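Local coordinates for foldase protein PrsA (Streptococcus pneumoniae, PDB 5TVL) that probably assists, as a membrane-anchored lipoprotein with peptidyl-prolyl cis-trans isomerase activity, the extracellular folding of secreted proteins, at residues K261-A264 with F265-I268. Residues are numbered along the deposited sequence; the frame is centred on the assembly and turned at random.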
loop_
_atom_site.group_PDB
_atom_site.type_symbol
_atom_site.label_atom_id
_atom_site.label_comp_id
_atom_site.label_asym_id
_atom_site.label_seq_id
_atom_site.Cartn_x
_atom_site.Cartn_y
_atom_site.Cartn_z
ATOM N N LYS A 261 5.903 -11.488 -33.695
ATOM C CA LYS A 261 6.311 -11.496 -35.103
ATOM C C LYS A 261 7.151 -10.266 -35.448
ATOM O O LYS A 261 8.245 -10.395 -36.006
ATOM C CB LYS A 261 5.089 -11.557 -36.031
ATOM C CG LYS A 261 4.198 -12.785 -35.859
ATOM C CD LYS A 261 4.809 -14.035 -36.472
ATOM C CE LYS A 261 3.808 -15.182 -36.475
ATOM N NZ LYS A 261 4.403 -16.459 -36.957
ATOM N N ASP A 262 6.636 -9.084 -35.108
ATOM C CA ASP A 262 7.296 -7.813 -35.419
ATOM C C ASP A 262 8.323 -7.452 -34.342
ATOM O O ASP A 262 7.994 -7.406 -33.160
ATOM C CB ASP A 262 6.249 -6.704 -35.561
ATOM C CG ASP A 262 6.775 -5.483 -36.294
ATOM O OD1 ASP A 262 7.732 -4.844 -35.804
ATOM O OD2 ASP A 262 6.212 -5.146 -37.357
ATOM N N GLN A 263 9.555 -7.176 -34.770
ATOM C CA GLN A 263 10.688 -6.921 -33.866
ATOM C C GLN A 263 10.516 -5.679 -32.978
ATOM O O GLN A 263 11.076 -5.623 -31.881
ATOM C CB GLN A 263 11.992 -6.812 -34.687
ATOM C CG GLN A 263 13.285 -6.623 -33.893
ATOM C CD GLN A 263 13.527 -7.712 -32.858
ATOM O OE1 GLN A 263 13.166 -8.874 -33.062
ATOM N NE2 GLN A 263 14.145 -7.341 -31.739
ATOM N N ALA A 264 9.747 -4.696 -33.448
ATOM C CA ALA A 264 9.488 -3.459 -32.697
ATOM C C ALA A 264 8.907 -3.685 -31.296
ATOM O O ALA A 264 9.212 -2.923 -30.377
ATOM C CB ALA A 264 8.570 -2.541 -33.495
ATOM N N PHE A 265 8.085 -4.724 -31.139
ATOM C CA PHE A 265 7.441 -5.026 -29.854
ATOM C C PHE A 265 8.207 -6.004 -28.953
ATOM O O PHE A 265 7.779 -6.248 -27.829
ATOM C CB PHE A 265 6.023 -5.549 -30.095
ATOM C CG PHE A 265 5.173 -4.621 -30.914
ATOM C CD1 PHE A 265 4.527 -3.539 -30.323
ATOM C CD2 PHE A 265 5.027 -4.821 -32.278
ATOM C CE1 PHE A 265 3.746 -2.676 -31.084
ATOM C CE2 PHE A 265 4.248 -3.962 -33.044
ATOM C CZ PHE A 265 3.608 -2.887 -32.447
ATOM N N GLN A 266 9.340 -6.537 -29.423
ATOM C CA GLN A 266 10.081 -7.596 -28.709
ATOM C C GLN A 266 10.522 -7.210 -27.289
ATOM O O GLN A 266 10.469 -8.043 -26.380
ATOM C CB GLN A 266 11.306 -8.036 -29.532
ATOM C CG GLN A 266 12.038 -9.277 -29.020
ATOM C CD GLN A 266 11.181 -10.531 -29.048
ATOM O OE1 GLN A 266 10.494 -10.807 -30.031
ATOM N NE2 GLN A 266 11.223 -11.303 -27.967
ATOM N N ASN A 267 10.945 -5.958 -27.108
ATOM C CA ASN A 267 11.448 -5.475 -25.810
ATOM C C ASN A 267 10.365 -5.325 -24.736
ATOM O O ASN A 267 10.636 -5.594 -23.561
ATOM C CB ASN A 267 12.197 -4.140 -25.965
ATOM C CG ASN A 267 13.502 -4.275 -26.741
ATOM O OD1 ASN A 267 13.978 -5.381 -27.011
ATOM N ND2 ASN A 267 14.091 -3.137 -27.098
ATOM N N ILE A 268 9.156 -4.904 -25.120
ATOM C CA ILE A 268 8.063 -4.732 -24.146
ATOM C C ILE A 268 7.512 -6.073 -23.635
ATOM O O ILE A 268 6.925 -6.125 -22.555
ATOM C CB ILE A 268 6.924 -3.817 -24.683
ATOM C CG1 ILE A 268 6.216 -3.107 -23.521
ATOM C CG2 ILE A 268 5.914 -4.585 -25.533
ATOM C CD1 ILE A 268 5.194 -2.078 -23.957
HETATM O O HOH W 1 8.679 -2.928 -27.519
#
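The Phe265 ring meets Asp262 at its edge: Asp262 CB lies in the ring plane, 4.0 Å from Phe265 CD2. The Ala264 methyl is a looser apolar neighbour, Ala264 CB standing 4.4 Å from Phe265 CD2. With CG opposite its own carbonyl carbon (chi1 -55°), the ring leaves the turn beside its backbone N and enters a buried site lined by Gln28 and Leu31 of helix 25-44 and by Val260. There Phe17 of a second subunit packs against it edge-to-face. The amides of Gln263 and Gln266 have planes only 19° apart, yet they meet through the aliphatic part of one chain: Gln263 NE2 comes to 3.7 Å from Gln266 CB. Gln263 reaches this place because its chain, extended at chi1, bends at chi2 (56°) and brings its end back toward the next turn. The backbone itself coils as a short 3-10 turn. Gln266 N donates to Gln263 O at 3.1 Å, whereas the bond from Phe265 N to Asp262 O is weak, at 3.4 Å. Asp262 OD1 accepts the N-H of Ala264, with Ala264 N at 3.1 Å, on its anti lone pair, closing an Asx turn. One water bridges Ala264 O, to which it donates, and Ile268 N, from which it accepts. The Asp262 carboxylate is also held by the same chain elsewhere, OD1 by a salt bridge to Lys22 and OD2 by a hydrogen bond to Tyr18. Such partners would be expected to stabilise its negative charge, and they tie the turn that leads into helix 266-270 to helix 14-21 and the residue that follows it, while Phe265 carries the same turn into the subunit interface.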